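Local atomic coordinates of [4Fe-4S]-dependent U34-ARNt thiolase (Methanococcus maripaludis, PDB entry 6SCY), a protein that probably transfers sulfur to uridine 34 of tRNA, using a [4Fe-4S] cluster and ATP, and also binds zinc. Residues L171-Y182 and K259-L269. Numbering follows the deposited sequence.
Sequences LDDVAQAVMMNY and KYSIVRGYERL
Lys259 lies across the first turn of helix 171-184 and ends in a salt bridge to Asp172. Its CB rests 3.8 Å from Ala175 CB. The chain then runs on extended, which carries NZ to 2.8 Å from Asp172 OD2. The ammonium comes from above the carboxylate plane, 35° out of it. The other oxygen, OD1, accepts from the backbone N of Glu214, and NZ also bridges to Asp249. The positive charge of this buried lysine lies between Asp172 and Asp249 and probably offsets the repulsion between them.

Ile262 follows one turn on. Its CG2, anti to the backbone N, meets Val178 CG1 at 3.7 Å. Beside it, Val263 CG2 packs on Ala175 CA, while Val263 CG1 touches Val174 CG1 at 3.8 Å.

Tyr266 closes the far end. Val178 CG2 lies over one face of its ring in a CH-pi contact, 4.1 Å from the centroid. The edge faces Asn181 OD1, whose amide plane stands almost perpendicular to the ring (89°). Tyr182 CE1 also meets this edge, 3.8 Å from Tyr266 CD1. The Tyr182 side chain is a knob among Ile262, Gly265, Tyr266 and Leu269.

The axes of segments 171-182 and 259-269 cross at 60° and approach to 8.9 Å. Helix 171-184 follows strand 164-167 of the parallel sheet in the PP-loop region and includes Asp173, predicted to bind ATP. Helix 258-270 packs against it through Lys259, Ile262, Val263 and Tyr266. Helix 239-254 touches Gln176, Met179 and Met180, and helix 188-192 covers Asn181, Tyr266 and Leu269.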
ATOM      1  N   LEU A 171     -13.332  -8.911   5.707  1.00 50.14           N
ATOM      2  CA  LEU A 171     -12.103  -8.146   5.969  1.00 49.57           C
ATOM      3  C   LEU A 171     -10.932  -8.593   5.106  1.00 53.99           C
ATOM      4  O   LEU A 171     -10.227  -7.734   4.564  1.00 53.86           O
ATOM      5  CB  LEU A 171     -11.734  -8.153   7.461  1.00 49.46           C
ATOM      6  CG  LEU A 171     -10.571  -7.257   7.900  1.00 53.35           C
ATOM      7  CD1 LEU A 171     -10.860  -5.786   7.637  1.00 53.17           C
ATOM      8  CD2 LEU A 171     -10.261  -7.465   9.363  1.00 55.73           C
ATOM      9  N   ASP A 172     -10.749  -9.932   4.953  1.00 50.08           N
ATOM     10  CA  ASP A 172      -9.702 -10.531   4.123  1.00 49.17           C
ATOM     11  C   ASP A 172      -9.883 -10.089   2.671  1.00 51.56           C
ATOM     12  O   ASP A 172      -8.934  -9.549   2.111  1.00 52.61           O
ATOM     13  CB  ASP A 172      -9.703 -12.062   4.237  1.00 51.13           C
ATOM     14  CG  ASP A 172      -8.949 -12.623   5.423  1.00 65.21           C
ATOM     15  OD1 ASP A 172      -9.439 -12.478   6.565  1.00 65.00           O
ATOM     16  OD2 ASP A 172      -7.887 -13.242   5.207  1.00 76.43           O
ATOM     17  N   ASP A 173     -11.115 -10.232   2.099  1.00 45.34           N
ATOM     18  CA  ASP A 173     -11.495  -9.820   0.733  1.00 44.22           C
ATOM     19  C   ASP A 173     -11.123  -8.362   0.429  1.00 46.84           C
ATOM     20  O   ASP A 173     -10.621  -8.065  -0.659  1.00 46.17           O
ATOM     21  CB  ASP A 173     -13.017  -9.967   0.524  1.00 45.82           C
ATOM     22  CG  ASP A 173     -13.506 -11.360   0.221  1.00 53.38           C
ATOM     23  OD1 ASP A 173     -13.621 -11.699  -0.974  1.00 55.07           O
ATOM     24  OD2 ASP A 173     -13.801 -12.098   1.170  1.00 56.00           O
ATOM     25  N   VAL A 174     -11.396  -7.462   1.397  1.00 43.03           N
ATOM     26  CA  VAL A 174     -11.174  -6.017   1.327  1.00 42.55           C
ATOM     27  C   VAL A 174      -9.690  -5.645   1.469  1.00 46.07           C
ATOM     28  O   VAL A 174      -9.225  -4.803   0.707  1.00 46.07           O
ATOM     29  CB  VAL A 174     -12.082  -5.272   2.334  1.00 46.42           C
ATOM     30  CG1 VAL A 174     -11.849  -3.766   2.299  1.00 46.27           C
ATOM     31  CG2 VAL A 174     -13.547  -5.580   2.057  1.00 46.22           C
ATOM     32  N   ALA A 175      -8.953  -6.271   2.416  1.00 41.52           N
ATOM     33  CA  ALA A 175      -7.520  -6.028   2.626  1.00 41.06           C
ATOM     34  C   ALA A 175      -6.691  -6.408   1.399  1.00 46.75           C
ATOM     35  O   ALA A 175      -5.741  -5.706   1.067  1.00 46.87           O
ATOM     36  CB  ALA A 175      -7.033  -6.796   3.842  1.00 41.50           C
ATOM     37  N   GLN A 176      -7.078  -7.502   0.715  1.00 44.32           N
ATOM     38  CA  GLN A 176      -6.438  -8.035  -0.485  1.00 44.60           C
ATOM     39  C   GLN A 176      -6.571  -7.085  -1.657  1.00 50.49           C
ATOM     40  O   GLN A 176      -5.573  -6.799  -2.314  1.00 51.64           O
ATOM     41  CB  GLN A 176      -7.051  -9.393  -0.863  1.00 45.88           C
ATOM     42  CG  GLN A 176      -6.634 -10.527   0.054  1.00 58.57           C
ATOM     43  CD  GLN A 176      -7.609 -11.669   0.035  1.00 75.35           C
ATOM     44  OE1 GLN A 176      -8.405 -11.835  -0.900  1.00 69.67           O
ATOM     45  NE2 GLN A 176      -7.563 -12.486   1.079  1.00 69.32           N
ATOM     46  N   ALA A 177      -7.807  -6.626  -1.942  1.00 46.83           N
ATOM     47  CA  ALA A 177      -8.116  -5.709  -3.038  1.00 46.79           C
ATOM     48  C   ALA A 177      -7.374  -4.377  -2.901  1.00 49.86           C
ATOM     49  O   ALA A 177      -6.895  -3.841  -3.905  1.00 50.37           O
ATOM     50  CB  ALA A 177      -9.616  -5.477  -3.106  1.00 47.61           C
ATOM     51  N   VAL A 178      -7.252  -3.869  -1.655  1.00 44.69           N
ATOM     52  CA  VAL A 178      -6.557  -2.627  -1.318  1.00 43.59           C
ATOM     53  C   VAL A 178      -5.079  -2.825  -1.646  1.00 49.36           C
ATOM     54  O   VAL A 178      -4.514  -2.029  -2.393  1.00 49.14           O
ATOM     55  CB  VAL A 178      -6.801  -2.219   0.161  1.00 46.24           C
ATOM     56  CG1 VAL A 178      -5.791  -1.186   0.630  1.00 46.21           C
ATOM     57  CG2 VAL A 178      -8.217  -1.697   0.367  1.00 45.70           C
ATOM     58  N   MET A 179      -4.486  -3.927  -1.146  1.00 47.39           N
ATOM     59  CA  MET A 179      -3.089  -4.299  -1.369  1.00 47.90           C
ATOM     60  C   MET A 179      -2.795  -4.504  -2.853  1.00 54.12           C
ATOM     61  O   MET A 179      -1.723  -4.111  -3.301  1.00 54.65           O
ATOM     62  CB  MET A 179      -2.722  -5.550  -0.555  1.00 50.14           C
ATOM     63  CG  MET A 179      -1.234  -5.705  -0.293  1.00 53.75           C
ATOM     64  SD  MET A 179      -0.563  -4.550   0.943  1.00 57.81           S
ATOM     65  CE  MET A 179       0.719  -5.543   1.609  1.00 54.62           C
ATOM     66  N   MET A 180      -3.745  -5.095  -3.614  1.00 51.82           N
ATOM     67  CA  MET A 180      -3.611  -5.316  -5.059  1.00 52.61           C
ATOM     68  C   MET A 180      -3.514  -3.964  -5.771  1.00 57.17           C
ATOM     69  O   MET A 180      -2.608  -3.767  -6.579  1.00 56.10           O
ATOM     70  CB  MET A 180      -4.792  -6.143  -5.612  1.00 55.29           C
ATOM     71  CG  MET A 180      -4.636  -7.637  -5.417  1.00 59.54           C
ATOM     72  SD  MET A 180      -6.081  -8.621  -5.927  1.00 64.51           S
ATOM     73  CE  MET A 180      -5.840  -8.689  -7.677  1.00 61.45           C
ATOM     74  N   ASN A 181      -4.412  -3.018  -5.406  1.00 54.70           N
ATOM     75  CA  ASN A 181      -4.476  -1.650  -5.929  1.00 54.95           C
ATOM     76  C   ASN A 181      -3.189  -0.877  -5.581  1.00 58.47           C
ATOM     77  O   ASN A 181      -2.777   0.002  -6.338  1.00 59.08           O
ATOM     78  CB  ASN A 181      -5.732  -0.941  -5.383  1.00 58.02           C
ATOM     79  CG  ASN A 181      -5.827   0.545  -5.656  1.00 90.08           C
ATOM     80  OD1 ASN A 181      -5.435   1.378  -4.834  1.00 86.02           O
ATOM     81  ND2 ASN A 181      -6.363   0.913  -6.813  1.00 83.21           N
ATOM     82  N   TYR A 182      -2.555  -1.225  -4.448  1.00 53.02           N
ATOM     83  CA  TYR A 182      -1.305  -0.632  -3.977  1.00 51.30           C
ATOM     84  C   TYR A 182      -0.131  -1.165  -4.809  1.00 55.29           C
ATOM     85  O   TYR A 182       0.629  -0.359  -5.347  1.00 53.63           O
ATOM     86  CB  TYR A 182      -1.091  -0.945  -2.479  1.00 51.30           C
ATOM     87  CG  TYR A 182      -1.868  -0.109  -1.476  1.00 51.68           C
ATOM     88  CD1 TYR A 182      -2.593   1.012  -1.876  1.00 52.81           C
ATOM     89  CD2 TYR A 182      -1.841  -0.414  -0.122  1.00 52.73           C
ATOM     90  CE1 TYR A 182      -3.281   1.798  -0.951  1.00 52.22           C
ATOM     91  CE2 TYR A 182      -2.505   0.377   0.814  1.00 53.69           C
ATOM     92  CZ  TYR A 182      -3.228   1.478   0.395  1.00 59.49           C
ATOM     93  OH  TYR A 182      -3.877   2.244   1.330  1.00 59.75           O
ATOM     94  N   LYS A 259      -4.459  -6.437   8.465  1.00 53.27           N
ATOM     95  CA  LYS A 259      -5.586  -6.350   7.530  1.00 51.75           C
ATOM     96  C   LYS A 259      -6.474  -5.150   7.848  1.00 54.91           C
ATOM     97  O   LYS A 259      -6.869  -4.449   6.923  1.00 54.42           O
ATOM     98  CB  LYS A 259      -6.414  -7.641   7.535  1.00 52.87           C
ATOM     99  CG  LYS A 259      -5.702  -8.847   6.955  1.00 56.81           C
ATOM    100  CD  LYS A 259      -6.437 -10.123   7.316  1.00 64.40           C
ATOM    101  CE  LYS A 259      -5.718 -11.360   6.840  1.00 74.51           C
ATOM    102  NZ  LYS A 259      -6.310 -12.596   7.423  1.00 84.15           N
ATOM    103  N   TYR A 260      -6.750  -4.882   9.143  1.00 51.78           N
ATOM    104  CA  TYR A 260      -7.553  -3.720   9.520  1.00 52.62           C
ATOM    105  C   TYR A 260      -6.831  -2.395   9.259  1.00 55.55           C
ATOM    106  O   TYR A 260      -7.457  -1.472   8.738  1.00 55.41           O
ATOM    107  CB  TYR A 260      -8.074  -3.790  10.968  1.00 55.56           C
ATOM    108  CG  TYR A 260      -8.927  -2.587  11.343  1.00 60.68           C
ATOM    109  CD1 TYR A 260     -10.228  -2.450  10.862  1.00 63.37           C
ATOM    110  CD2 TYR A 260      -8.415  -1.562  12.139  1.00 62.56           C
ATOM    111  CE1 TYR A 260     -11.010  -1.336  11.186  1.00 65.24           C
ATOM    112  CE2 TYR A 260      -9.191  -0.446  12.474  1.00 64.00           C
ATOM    113  CZ  TYR A 260     -10.488  -0.335  11.990  1.00 72.88           C
ATOM    114  OH  TYR A 260     -11.261   0.762  12.309  1.00 74.04           O
ATOM    115  N   SER A 261      -5.529  -2.292   9.630  1.00 50.66           N
ATOM    116  CA  SER A 261      -4.743  -1.069   9.430  1.00 49.43           C
ATOM    117  C   SER A 261      -4.479  -0.782   7.964  1.00 50.93           C
ATOM    118  O   SER A 261      -4.334   0.382   7.608  1.00 50.68           O
ATOM    119  CB  SER A 261      -3.454  -1.082  10.242  1.00 53.70           C
ATOM    120  OG  SER A 261      -2.498  -1.979   9.708  1.00 67.46           O
ATOM    121  N   ILE A 262      -4.445  -1.830   7.112  1.00 46.49           N
ATOM    122  CA  ILE A 262      -4.286  -1.703   5.661  1.00 46.06           C
ATOM    123  C   ILE A 262      -5.568  -1.053   5.109  1.00 51.95           C
ATOM    124  O   ILE A 262      -5.475  -0.082   4.355  1.00 52.43           O
ATOM    125  CB  ILE A 262      -3.977  -3.068   4.981  1.00 48.62           C
ATOM    126  CG1 ILE A 262      -2.573  -3.577   5.360  1.00 48.94           C
ATOM    127  CG2 ILE A 262      -4.093  -2.958   3.464  1.00 49.57           C
ATOM    128  CD1 ILE A 262      -2.346  -5.111   5.161  1.00 55.10           C
ATOM    129  N   VAL A 263      -6.753  -1.562   5.537  1.00 48.96           N
ATOM    130  CA  VAL A 263      -8.082  -1.085   5.134  1.00 48.96           C
ATOM    131  C   VAL A 263      -8.364   0.316   5.686  1.00 56.06           C
ATOM    132  O   VAL A 263      -8.726   1.199   4.911  1.00 56.15           O
ATOM    133  CB  VAL A 263      -9.210  -2.096   5.473  1.00 51.82           C
ATOM    134  CG1 VAL A 263     -10.586  -1.544   5.103  1.00 51.97           C
ATOM    135  CG2 VAL A 263      -8.982  -3.428   4.784  1.00 51.67           C
ATOM    136  N   ARG A 264      -8.187   0.530   7.004  1.00 55.12           N
ATOM    137  CA  ARG A 264      -8.413   1.834   7.644  1.00 56.83           C
ATOM    138  C   ARG A 264      -7.535   2.916   7.000  1.00 63.72           C
ATOM    139  O   ARG A 264      -7.949   4.077   6.925  1.00 64.12           O
ATOM    140  CB  ARG A 264      -8.174   1.771   9.163  1.00 59.12           C
ATOM    141  CG  ARG A 264      -8.994   2.809   9.930  1.00 76.07           C
ATOM    142  CD  ARG A 264      -8.324   3.245  11.232  1.00 94.38           C
ATOM    143  NE  ARG A 264      -8.840   4.530  11.723  1.00105.25           N
ATOM    144  CZ  ARG A 264      -9.770   4.660  12.663  1.00123.71           C
ATOM    145  NH1 ARG A 264     -10.302   3.588  13.237  1.00111.23           N
ATOM    146  NH2 ARG A 264     -10.174   5.867  13.040  1.00114.56           N
ATOM    147  N   GLY A 265      -6.359   2.499   6.520  1.00 61.02           N
ATOM    148  CA  GLY A 265      -5.389   3.341   5.837  1.00 60.99           C
ATOM    149  C   GLY A 265      -5.879   3.784   4.479  1.00 65.21           C
ATOM    150  O   GLY A 265      -5.539   4.879   4.034  1.00 64.94           O
ATOM    151  N   TYR A 266      -6.686   2.945   3.821  1.00 62.52           N
ATOM    152  CA  TYR A 266      -7.274   3.230   2.513  1.00 63.29           C
ATOM    153  C   TYR A 266      -8.524   4.099   2.672  1.00 69.25           C
ATOM    154  O   TYR A 266      -8.823   4.906   1.790  1.00 68.78           O
ATOM    155  CB  TYR A 266      -7.627   1.918   1.804  1.00 64.52           C
ATOM    156  CG  TYR A 266      -8.023   2.080   0.355  1.00 66.53           C
ATOM    157  CD1 TYR A 266      -7.065   2.076  -0.653  1.00 68.51           C
ATOM    158  CD2 TYR A 266      -9.362   2.171  -0.017  1.00 67.70           C
ATOM    159  CE1 TYR A 266      -7.424   2.182  -1.993  1.00 69.83           C
ATOM    160  CE2 TYR A 266      -9.734   2.289  -1.354  1.00 69.00           C
ATOM    161  CZ  TYR A 266      -8.761   2.294  -2.338  1.00 79.47           C
ATOM    162  OH  TYR A 266      -9.117   2.395  -3.661  1.00 84.33           O
ATOM    163  N   GLU A 267      -9.265   3.903   3.781  1.00 67.26           N
ATOM    164  CA  GLU A 267     -10.480   4.648   4.114  1.00 67.84           C
ATOM    165  C   GLU A 267     -10.135   6.122   4.343  1.00 74.47           C
ATOM    166  O   GLU A 267     -10.778   6.994   3.760  1.00 74.03           O
ATOM    167  CB  GLU A 267     -11.175   4.026   5.336  1.00 69.10           C
ATOM    168  CG  GLU A 267     -11.812   2.676   5.035  1.00 78.08           C
ATOM    169  CD  GLU A 267     -12.422   1.882   6.175  1.00 95.26           C
ATOM    170  OE1 GLU A 267     -12.290   2.297   7.351  1.00 93.14           O
ATOM    171  OE2 GLU A 267     -13.034   0.829   5.884  1.00 83.14           O
ATOM    172  N   ARG A 268      -9.078   6.381   5.146  1.00 73.41           N
ATOM    173  CA  ARG A 268      -8.504   7.696   5.454  1.00 74.60           C
ATOM    174  C   ARG A 268      -7.906   8.371   4.195  1.00 81.66           C
ATOM    175  O   ARG A 268      -7.896   9.598   4.101  1.00 81.21           O
ATOM    176  CB  ARG A 268      -7.392   7.530   6.497  1.00 75.89           C
ATOM    177  CG  ARG A 268      -7.757   7.944   7.919  1.00 90.74           C
ATOM    178  CD  ARG A 268      -6.510   8.125   8.780  1.00101.74           C
ATOM    179  NE  ARG A 268      -5.759   9.329   8.411  1.00109.83           N
ATOM    180  CZ  ARG A 268      -5.820  10.489   9.059  1.00122.24           C
ATOM    181  NH1 ARG A 268      -6.574  10.613  10.145  1.00108.48           N
ATOM    182  NH2 ARG A 268      -5.115  11.528   8.637  1.00107.62           N
ATOM    183  N   LEU A 269      -7.366   7.562   3.259  1.00 80.73           N
ATOM    184  CA  LEU A 269      -6.757   7.985   1.995  1.00 81.39           C
ATOM    185  C   LEU A 269      -7.844   8.486   1.048  1.00 88.98           C
ATOM    186  O   LEU A 269      -7.701   9.569   0.484  1.00 89.31           O
ATOM    187  CB  LEU A 269      -6.017   6.787   1.369  1.00 81.17           C
ATOM    188  CG  LEU A 269      -4.992   7.063   0.277  1.00 85.67           C
ATOM    189  CD1 LEU A 269      -3.760   6.202   0.474  1.00 85.85           C
ATOM    190  CD2 LEU A 269      -5.580   6.806  -1.105  1.00 88.08           C
TER